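Local coordinates for protein heat-inducible transcription repressor HrcA (Thermotoga maritima, PDB 1STZ) that probably represses class I heat shock operons, those encoding the GrpE-DnaK-DnaJ and GroEL-GroES chaperone systems, as a DNA-binding transcriptional regulator, at residues V135-P140 against G302-F307; A288-K293 against R316-F321; L103-F108 against E322-R327. All blocks are in the same frame, centred on the assembly; numbering follows the deposited sequence.

Overall arrangement
The three contacts build outward from the five-stranded antiparallel sheet of the GAF-like domain. Interaction 1 pairs two of its strands, 134-138 and 299-309; interaction 2 lays helix 314-334 on the next strand, 287-296; interaction 3 packs segment 103-108 on the same helix further along. The centres of interactions 1 and 2 are about 11 Å apart, as are those of 2 and 3, while 1 and 3 are about 15 Å apart. Interactions 1 and 2 meet through the probable backbone hydrogen bond from V304 N to G292 O, 2.8 Å long. L325 reaches both V304 and G292 by packing. Interactions 2 and 3 also touch a second subunit.

Interaction 1: residues V135-P140 against G302-F307; sequences VLIERP and GSVYLF
I137 and V304 lie side by side on one face of the sheet and point the same way, with I137 CG1 4.1 Å from V304 CG1. V135 shares that face but crosses L306 obliquely: its CG2, anti to the carbonyl carbon, meets L306 CD2 at 4.0 Å. V304 and L306 also reach F321 of helix 314-334, which covers this side. On the other face L136 and Y305 stand as a pair, CB to CB, and the L136 CD1 methyl comes obliquely to the F307 ring at CE1. The Y305 hydroxyl leads away from the pair to bond with L263 O.

The strands run antiparallel at 177°. L136 and Y305 form the hydrogen-bonded pair: Y305 N donates to L136 O at 2.8 Å, nearly along the C=O axis, and L136 N returns a bond to Y305 O in the carbonyl plane. E138 N continues the ladder to S303 O, with a C=O...N angle of 175°. Here the side chain takes over from the backbone. E138 CG is anti to its N (chi1 -161°) and the chain runs extended, so OE1 offers its anti lone pair to S303 N at 3.0 Å. A water bridges the same OE1 to S303 OG. With A234 and L232 bonded to V135 and I137, and G292 to V304, this is an interior strand pair of the antiparallel sheet in a GAF-like domain.

Interaction 2: residues A288-K293 against R316-F321; sequences AVFSGK and RNHRVF
The F321 ring carries the CB of F290 over the centre of one face, 3.8 Å from the centroid and only 8° off the normal, a CH-pi contact. G292 N lies at the edge of the same ring, near its plane, while S291 CA approaches CZ obliquely. The F290 ring has the N317 backbone carbon over one face; its own CE2 comes to the edge of the H318 imidazole. The F290 and F321 ring planes are 41° apart, an oblique pair.

F321 CG is anti to its backbone N (chi1 -172°), which sends the ring from the helix down to the strand, where F321 CZ rests 3.5 Å from F290 O. F290 CG is anti to its carbonyl carbon, and the side chain crosses those of N317 and H318 at about a right angle: F290 CE1 meets N317 CB at 3.7 Å and F290 CE2 meets H318 CA at 3.8 Å. The N317 amide stands nearly perpendicular to the F290 ring. Its OD1 accepts from both R316 NE and R316 NH2, each at 3.1 Å and in the guanidinium plane, and ND2 bonds to T312 OG1, so the amide is held at both ends.

L127 of helix 116-131 also packs on F321, and V273 on F290. Between 288-293 and 316-321 the contact is apolar and CH-pi in character, while the polar side chains find their partners away from the strand, R319 pairing with D102 and with E180 of a second subunit.

Interaction 3: residues L103-F108 against E322-R327; sequences LAVETF and EYILNR
A short, weakly bonded helical turn at 103-106 packs against helix 314-334, which runs along one face of the five-stranded sheet, and Y323 is the main side chain between them. With CG anti to its backbone N (chi1 -169°), the tyrosine turns a ring face to V105, the two side chains crossing obliquely. V105 CG1, in the crowded position between the backbone N and the carbonyl carbon, sits over that face toward the rim, 4.1 Å from the centroid in a CH-pi contact. V105 CG2 touches Y323 CD2 at 3.7 Å. The opposite face is covered by R327 CD, one helical turn on.

At the far end of the ring, Y323 OH lies 3.5 Å from E106 CA, and the extended E106 side chain crosses the tyrosine at about a right angle, E106 CG close to the hydroxyl. A water in the plane of the ring lies 2.5 Å from Y323 OH. It donates to E106 O and, at 2.8 Å, to F108 O, tying the hydroxyl to two backbone carbonyls of 103-108. T107 OG1 and T107 N both bond to A104 O.

This turn belongs to the segment leading into helix 116-131, whose L130 packs on V105 and whose L122 and L126 pack on F108. F108, CG anti to its backbone N (chi1 -177°), presents its ring edge to R327, F108 CD2 meeting R327 CG at 3.4 Å. The two side chains slide past each other in opposite directions. Bends at chi2 and chi3 lead the R327 guanidinium away, to a salt bridge with E330. L182 of a second subunit packs on A104 and T107.

Interaction 1: residues V135-P140 against G302-F307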
loop_
_atom_site.group_PDB
_atom_site.type_symbol
_atom_site.label_atom_id
_atom_site.label_comp_id
_atom_site.label_asym_id
_atom_site.label_seq_id
_atom_site.Cartn_x
_atom_site.Cartn_y
_atom_site.Cartn_z
ATOM N N VAL A 135 -14.529 -13.194 1.042
ATOM C CA VAL A 135 -15.408 -12.058 1.271
ATOM C C VAL A 135 -16.552 -11.970 0.267
ATOM O O VAL A 135 -16.348 -12.147 -0.933
ATOM C CB VAL A 135 -14.597 -10.761 1.242
ATOM C CG1 VAL A 135 -15.500 -9.526 1.317
ATOM C CG2 VAL A 135 -13.599 -10.769 2.367
ATOM N N LEU A 136 -17.761 -11.737 0.775
ATOM C CA LEU A 136 -18.902 -11.326 -0.043
ATOM C C LEU A 136 -19.315 -9.940 0.401
ATOM O O LEU A 136 -19.493 -9.711 1.594
ATOM C CB LEU A 136 -20.088 -12.264 0.134
ATOM C CG LEU A 136 -19.922 -13.710 -0.291
ATOM C CD1 LEU A 136 -21.234 -14.418 -0.060
ATOM C CD2 LEU A 136 -19.478 -13.889 -1.745
ATOM N N ILE A 137 -19.421 -9.010 -0.543
ATOM C CA ILE A 137 -20.001 -7.694 -0.296
ATOM C C ILE A 137 -21.260 -7.554 -1.147
ATOM O O ILE A 137 -21.197 -7.629 -2.368
ATOM C CB ILE A 137 -19.025 -6.573 -0.662
ATOM C CG1 ILE A 137 -17.713 -6.732 0.120
ATOM C CG2 ILE A 137 -19.653 -5.200 -0.382
ATOM C CD1 ILE A 137 -16.740 -5.616 -0.076
ATOM N N GLU A 138 -22.390 -7.332 -0.491
ATOM C CA GLU A 138 -23.629 -7.012 -1.155
ATOM C C GLU A 138 -23.544 -5.613 -1.822
ATOM O O GLU A 138 -23.334 -4.619 -1.131
ATOM C CB GLU A 138 -24.761 -7.064 -0.140
ATOM C CG GLU A 138 -26.140 -7.197 -0.742
ATOM C CD GLU A 138 -27.244 -7.249 0.294
ATOM O OE1 GLU A 138 -27.051 -6.777 1.445
ATOM O OE2 GLU A 138 -28.338 -7.747 -0.054
ATOM N N ARG A 139 -23.684 -5.564 -3.153
ATOM C CA ARG A 139 -23.756 -4.317 -3.919
ATOM C C ARG A 139 -25.042 -3.549 -3.581
ATOM O O ARG A 139 -26.032 -4.136 -3.171
ATOM C CB ARG A 139 -23.716 -4.601 -5.436
ATOM C CG ARG A 139 -22.456 -5.287 -5.913
ATOM C CD ARG A 139 -22.364 -5.470 -7.428
ATOM N NE ARG A 139 -20.995 -5.766 -7.854
ATOM C CZ ARG A 139 -20.479 -6.972 -8.092
ATOM N NH1 ARG A 139 -21.178 -8.092 -7.935
ATOM N NH2 ARG A 139 -19.217 -7.064 -8.488
ATOM N N PRO A 140 -25.057 -2.239 -3.769
ATOM C CA PRO A 140 -26.282 -1.481 -3.511
ATOM C C PRO A 140 -27.431 -2.042 -4.361
ATOM O O PRO A 140 -27.224 -2.426 -5.515
ATOM C CB PRO A 140 -25.909 -0.060 -3.950
ATOM C CG PRO A 140 -24.437 -0.024 -3.852
ATOM C CD PRO A 140 -23.976 -1.379 -4.280
ATOM N N GLY A 302 -25.865 -2.250 2.198
ATOM C CA GLY A 302 -25.633 -3.675 1.995
ATOM C C GLY A 302 -24.921 -4.333 3.172
ATOM O O GLY A 302 -24.422 -3.662 4.069
ATOM N N SER A 303 -24.892 -5.654 3.156
ATOM C CA SER A 303 -24.142 -6.446 4.112
ATOM C C SER A 303 -22.788 -6.919 3.551
ATOM O O SER A 303 -22.609 -7.086 2.336
ATOM C CB SER A 303 -24.987 -7.640 4.540
ATOM O OG SER A 303 -26.168 -7.170 5.175
ATOM N N VAL A 304 -21.836 -7.105 4.463
ATOM C CA VAL A 304 -20.519 -7.655 4.182
ATOM C C VAL A 304 -20.316 -8.920 5.011
ATOM O O VAL A 304 -20.661 -8.951 6.186
ATOM C CB VAL A 304 -19.416 -6.657 4.559
ATOM C CG1 VAL A 304 -18.037 -7.198 4.212
ATOM C CG2 VAL A 304 -19.650 -5.318 3.870
ATOM N N TYR A 305 -19.740 -9.941 4.392
ATOM C CA TYR A 305 -19.468 -11.228 5.025
ATOM C C TYR A 305 -18.018 -11.628 4.803
ATOM O O TYR A 305 -17.525 -11.553 3.686
ATOM C CB TYR A 305 -20.363 -12.312 4.442
ATOM C CG TYR A 305 -21.829 -12.007 4.556
ATOM C CD1 TYR A 305 -22.468 -11.253 3.594
ATOM C CD2 TYR A 305 -22.577 -12.484 5.624
ATOM C CE1 TYR A 305 -23.823 -10.973 3.690
ATOM C CE2 TYR A 305 -23.919 -12.201 5.734
ATOM C CZ TYR A 305 -24.542 -11.449 4.762
ATOM O OH TYR A 305 -25.895 -11.189 4.850
ATOM N N LEU A 306 -17.345 -12.026 5.882
ATOM C CA LEU A 306 -16.015 -12.632 5.842
ATOM C C LEU A 306 -16.095 -14.074 6.377
ATOM O O LEU A 306 -16.401 -14.299 7.554
ATOM C CB LEU A 306 -15.091 -11.843 6.764
ATOM C CG LEU A 306 -13.569 -11.872 6.637
ATOM C CD1 LEU A 306 -12.919 -11.975 7.987
ATOM C CD2 LEU A 306 -13.004 -12.878 5.669
ATOM N N PHE A 307 -15.775 -15.032 5.539
ATOM C CA PHE A 307 -15.744 -16.430 5.916
ATOM C C PHE A 307 -14.297 -16.873 5.993
ATOM O O PHE A 307 -13.533 -16.647 5.073
ATOM C CB PHE A 307 -16.469 -17.291 4.883
ATOM C CG PHE A 307 -17.932 -17.030 4.791
ATOM C CD1 PHE A 307 -18.430 -16.137 3.857
ATOM C CD2 PHE A 307 -18.820 -17.715 5.601
ATOM C CE1 PHE A 307 -19.811 -15.911 3.752
ATOM C CE2 PHE A 307 -20.169 -17.486 5.509
ATOM C CZ PHE A 307 -20.666 -16.570 4.578
HETATM O O HOH W 1 -28.150 -5.619 3.980
#

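Interaction 2: residues A288-K293 against R316-F321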
loop_
_atom_site.group_PDB
_atom_site.type_symbol
_atom_site.label_atom_id
_atom_site.label_comp_id
_atom_site.label_asym_id
_atom_site.label_seq_id
_atom_site.Cartn_x
_atom_site.Cartn_y
_atom_site.Cartn_z
ATOM N N ALA A 288 -15.962 -19.761 10.534
ATOM C CA ALA A 288 -16.466 -18.605 11.247
ATOM C C ALA A 288 -16.842 -17.539 10.191
ATOM O O ALA A 288 -16.181 -17.427 9.135
ATOM C CB ALA A 288 -15.414 -18.073 12.168
ATOM N N VAL A 289 -17.900 -16.780 10.457
ATOM C CA VAL A 289 -18.277 -15.640 9.613
ATOM C C VAL A 289 -18.380 -14.364 10.408
ATOM O O VAL A 289 -19.116 -14.311 11.371
ATOM C CB VAL A 289 -19.701 -15.747 9.032
ATOM C CG1 VAL A 289 -19.772 -15.053 7.663
ATOM C CG2 VAL A 289 -20.217 -17.120 9.049
ATOM N N PHE A 290 -17.680 -13.333 9.984
ATOM C CA PHE A 290 -17.937 -11.972 10.437
ATOM C C PHE A 290 -18.940 -11.338 9.498
ATOM O O PHE A 290 -18.853 -11.482 8.291
ATOM C CB PHE A 290 -16.668 -11.128 10.446
ATOM C CG PHE A 290 -15.794 -11.368 11.642
ATOM C CD1 PHE A 290 -14.892 -12.384 11.648
ATOM C CD2 PHE A 290 -15.905 -10.578 12.769
ATOM C CE1 PHE A 290 -14.085 -12.620 12.764
ATOM C CE2 PHE A 290 -15.099 -10.811 13.879
ATOM C CZ PHE A 290 -14.184 -11.824 13.859
ATOM N N SER A 291 -19.907 -10.654 10.055
ATOM C CA SER A 291 -20.868 -9.955 9.251
ATOM C C SER A 291 -21.184 -8.596 9.846
ATOM O O SER A 291 -20.989 -8.347 11.049
ATOM C CB SER A 291 -22.122 -10.803 9.081
ATOM O OG SER A 291 -22.809 -10.970 10.315
ATOM N N GLY A 292 -21.659 -7.713 8.982
ATOM C CA GLY A 292 -22.008 -6.351 9.346
ATOM C C GLY A 292 -22.547 -5.626 8.116
ATOM O O GLY A 292 -22.518 -6.161 7.013
ATOM N N LYS A 293 -23.027 -4.408 8.293
ATOM C CA LYS A 293 -23.531 -3.618 7.181
ATOM C C LYS A 293 -22.718 -2.356 7.009
ATOM O O LYS A 293 -22.153 -1.850 7.967
ATOM C CB LYS A 293 -24.983 -3.252 7.413
ATOM C CG LYS A 293 -25.897 -4.428 7.660
ATOM C CD LYS A 293 -27.345 -4.007 7.565
ATOM C CE LYS A 293 -28.296 -5.103 7.980
ATOM N NZ LYS A 293 -28.408 -5.170 9.451
ATOM N N ARG A 316 -7.252 -10.147 14.775
ATOM C CA ARG A 316 -6.853 -9.546 13.500
ATOM C C ARG A 316 -8.081 -9.389 12.600
ATOM O O ARG A 316 -8.304 -8.314 12.050
ATOM C CB ARG A 316 -5.747 -10.370 12.830
ATOM C CG ARG A 316 -5.311 -9.902 11.445
ATOM C CD ARG A 316 -4.727 -11.004 10.557
ATOM N NE ARG A 316 -5.652 -12.126 10.361
ATOM C CZ ARG A 316 -5.334 -13.312 9.834
ATOM N NH1 ARG A 316 -4.103 -13.573 9.438
ATOM N NH2 ARG A 316 -6.258 -14.261 9.723
ATOM N N ASN A 317 -8.896 -10.431 12.502
ATOM C CA ASN A 317 -10.041 -10.421 11.591
ATOM C C ASN A 317 -11.088 -9.376 11.981
ATOM O O ASN A 317 -11.669 -8.719 11.111
ATOM C CB ASN A 317 -10.713 -11.798 11.502
ATOM C CG ASN A 317 -9.822 -12.853 10.888
ATOM O OD1 ASN A 317 -8.732 -12.571 10.402
ATOM N ND2 ASN A 317 -10.281 -14.088 10.928
ATOM N N HIS A 318 -11.339 -9.257 13.280
ATOM C CA HIS A 318 -12.267 -8.267 13.821
ATOM C C HIS A 318 -11.783 -6.870 13.511
ATOM O O HIS A 318 -12.545 -6.025 13.045
ATOM C CB HIS A 318 -12.436 -8.388 15.338
ATOM C CG HIS A 318 -13.386 -7.382 15.896
ATOM N ND1 HIS A 318 -12.965 -6.237 16.535
ATOM C CD2 HIS A 318 -14.742 -7.325 15.872
ATOM C CE1 HIS A 318 -14.019 -5.516 16.874
ATOM N NE2 HIS A 318 -15.110 -6.155 16.491
ATOM N N ARG A 319 -10.510 -6.626 13.771
ATOM C CA ARG A 319 -9.925 -5.312 13.562
ATOM C C ARG A 319 -9.995 -4.878 12.098
ATOM O O ARG A 319 -10.360 -3.749 11.810
ATOM C CB ARG A 319 -8.485 -5.345 14.024
ATOM C CG ARG A 319 -7.684 -4.085 13.816
ATOM C CD ARG A 319 -6.209 -4.381 13.613
ATOM N NE ARG A 319 -5.772 -5.343 14.602
ATOM C CZ ARG A 319 -4.899 -6.327 14.422
ATOM N NH1 ARG A 319 -4.265 -6.520 13.277
ATOM N NH2 ARG A 319 -4.642 -7.125 15.440
ATOM N N VAL A 320 -9.607 -5.767 11.198
ATOM C CA VAL A 320 -9.564 -5.477 9.784
ATOM C C VAL A 320 -10.982 -5.277 9.232
ATOM O O VAL A 320 -11.199 -4.381 8.432
ATOM C CB VAL A 320 -8.844 -6.590 9.000
ATOM C CG1 VAL A 320 -8.985 -6.394 7.519
ATOM C CG2 VAL A 320 -7.394 -6.611 9.346
ATOM N N PHE A 321 -11.934 -6.073 9.713
ATOM C CA PHE A 321 -13.305 -6.080 9.207
ATOM C C PHE A 321 -13.970 -4.809 9.619
ATOM O O PHE A 321 -14.521 -4.105 8.796
ATOM C CB PHE A 321 -14.047 -7.282 9.754
ATOM C CG PHE A 321 -15.422 -7.513 9.167
ATOM C CD1 PHE A 321 -15.578 -8.320 8.063
ATOM C CD2 PHE A 321 -16.559 -7.021 9.801
ATOM C CE1 PHE A 321 -16.834 -8.604 7.557
ATOM C CE2 PHE A 321 -17.832 -7.295 9.301
ATOM C CZ PHE A 321 -17.970 -8.069 8.171
#

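Interaction 3: residues L103-F108 against E322-R327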
loop_
_atom_site.group_PDB
_atom_site.type_symbol
_atom_site.label_atom_id
_atom_site.label_comp_id
_atom_site.label_asym_id
_atom_site.label_seq_id
_atom_site.Cartn_x
_atom_site.Cartn_y
_atom_site.Cartn_z
ATOM N N LEU A 103 -1.083 -0.966 10.394
ATOM C CA LEU A 103 -0.529 -0.226 9.280
ATOM C C LEU A 103 -1.125 -0.701 7.956
ATOM O O LEU A 103 -1.507 0.109 7.106
ATOM C CB LEU A 103 1.002 -0.409 9.259
ATOM C CG LEU A 103 1.990 0.756 9.193
ATOM C CD1 LEU A 103 2.752 0.715 7.896
ATOM C CD2 LEU A 103 1.367 2.129 9.387
ATOM N N ALA A 104 -1.206 -2.020 7.797
ATOM C CA ALA A 104 -1.632 -2.607 6.536
ATOM C C ALA A 104 -3.043 -2.168 6.152
ATOM O O ALA A 104 -3.286 -1.753 5.017
ATOM C CB ALA A 104 -1.549 -4.113 6.604
ATOM N N VAL A 105 -3.967 -2.258 7.099
ATOM C CA VAL A 105 -5.355 -1.931 6.815
ATOM C C VAL A 105 -5.544 -0.411 6.622
ATOM O O VAL A 105 -6.397 0.003 5.853
ATOM C CB VAL A 105 -6.328 -2.502 7.869
ATOM C CG1 VAL A 105 -6.391 -1.644 9.126
ATOM C CG2 VAL A 105 -7.688 -2.654 7.249
ATOM N N GLU A 106 -4.705 0.396 7.272
ATOM C CA GLU A 106 -4.775 1.850 7.120
ATOM C C GLU A 106 -4.360 2.336 5.725
ATOM O O GLU A 106 -4.613 3.505 5.396
ATOM C CB GLU A 106 -3.927 2.557 8.170
ATOM C CG GLU A 106 -4.471 2.463 9.588
ATOM C CD GLU A 106 -3.552 3.159 10.585
ATOM O OE1 GLU A 106 -3.482 2.713 11.765
ATOM O OE2 GLU A 106 -2.878 4.155 10.180
ATOM N N THR A 107 -3.752 1.468 4.910
ATOM C CA THR A 107 -3.483 1.801 3.511
ATOM C C THR A 107 -4.733 1.843 2.653
ATOM O O THR A 107 -4.679 2.283 1.499
ATOM C CB THR A 107 -2.474 0.852 2.845
ATOM O OG1 THR A 107 -3.057 -0.460 2.662
ATOM C CG2 THR A 107 -1.214 0.669 3.704
ATOM N N PHE A 108 -5.859 1.382 3.187
ATOM C CA PHE A 108 -7.084 1.441 2.417
ATOM C C PHE A 108 -7.429 2.900 2.141
ATOM O O PHE A 108 -7.448 3.738 3.037
ATOM C CB PHE A 108 -8.260 0.774 3.107
ATOM C CG PHE A 108 -9.505 0.767 2.271
ATOM C CD1 PHE A 108 -9.612 -0.065 1.180
ATOM C CD2 PHE A 108 -10.548 1.637 2.536
ATOM C CE1 PHE A 108 -10.755 -0.063 0.374
ATOM C CE2 PHE A 108 -11.713 1.637 1.724
ATOM C CZ PHE A 108 -11.805 0.785 0.658
ATOM N N GLU A 322 -13.862 -4.481 10.895
ATOM C CA GLU A 322 -14.406 -3.244 11.401
ATOM C C GLU A 322 -13.832 -1.973 10.713
ATOM O O GLU A 322 -14.585 -1.060 10.373
ATOM C CB GLU A 322 -14.213 -3.161 12.915
ATOM C CG GLU A 322 -14.892 -1.938 13.493
ATOM C CD GLU A 322 -14.798 -1.815 15.006
ATOM O OE1 GLU A 322 -13.723 -2.096 15.590
ATOM O OE2 GLU A 322 -15.809 -1.380 15.606
ATOM N N TYR A 323 -12.519 -1.899 10.526
ATOM C CA TYR A 323 -11.918 -0.748 9.824
ATOM C C TYR A 323 -12.504 -0.563 8.427
ATOM O O TYR A 323 -12.915 0.531 8.077
ATOM C CB TYR A 323 -10.399 -0.893 9.730
ATOM C CG TYR A 323 -9.663 0.349 9.269
ATOM C CD1 TYR A 323 -9.203 1.297 10.187
ATOM C CD2 TYR A 323 -9.406 0.573 7.924
ATOM C CE1 TYR A 323 -8.520 2.421 9.769
ATOM C CE2 TYR A 323 -8.720 1.698 7.503
ATOM C CZ TYR A 323 -8.291 2.614 8.418
ATOM O OH TYR A 323 -7.604 3.716 7.985
ATOM N N ILE A 324 -12.566 -1.638 7.644
ATOM C CA ILE A 324 -13.006 -1.554 6.248
ATOM C C ILE A 324 -14.484 -1.202 6.155
ATOM O O ILE A 324 -14.871 -0.387 5.318
ATOM C CB ILE A 324 -12.705 -2.873 5.461
ATOM C CG1 ILE A 324 -11.287 -2.866 4.918
ATOM C CG2 ILE A 324 -13.548 -2.983 4.189
ATOM C CD1 ILE A 324 -10.307 -3.191 5.856
ATOM N N LEU A 325 -15.301 -1.835 6.990
ATOM C CA LEU A 325 -16.713 -1.509 7.049
ATOM C C LEU A 325 -16.912 -0.041 7.353
ATOM O O LEU A 325 -17.724 0.591 6.711
ATOM C CB LEU A 325 -17.460 -2.314 8.096
ATOM C CG LEU A 325 -18.398 -3.456 7.692
ATOM C CD1 LEU A 325 -19.304 -3.703 8.847
ATOM C CD2 LEU A 325 -19.201 -3.176 6.456
ATOM N N ASN A 326 -16.218 0.484 8.359
ATOM C CA ASN A 326 -16.296 1.917 8.673
ATOM C C ASN A 326 -15.849 2.801 7.488
ATOM O O ASN A 326 -16.386 3.879 7.295
ATOM C CB ASN A 326 -15.445 2.270 9.891
ATOM C CG ASN A 326 -16.046 1.780 11.201
ATOM O OD1 ASN A 326 -17.207 1.389 11.269
ATOM N ND2 ASN A 326 -15.245 1.811 12.254
ATOM N N ARG A 327 -14.879 2.330 6.709
ATOM C CA ARG A 327 -14.423 3.051 5.514
ATOM C C ARG A 327 -15.469 3.056 4.429
ATOM O O ARG A 327 -15.600 4.026 3.719
ATOM C CB ARG A 327 -13.171 2.409 4.913
ATOM C CG ARG A 327 -11.879 2.963 5.401
ATOM C CD ARG A 327 -11.875 3.326 6.815
ATOM N NE ARG A 327 -11.590 4.728 7.033
ATOM C CZ ARG A 327 -12.099 5.467 8.020
ATOM N NH1 ARG A 327 -12.959 4.952 8.896
ATOM N NH2 ARG A 327 -11.720 6.764 8.148
HETATM O O HOH W 2 -7.638 4.610 5.681
#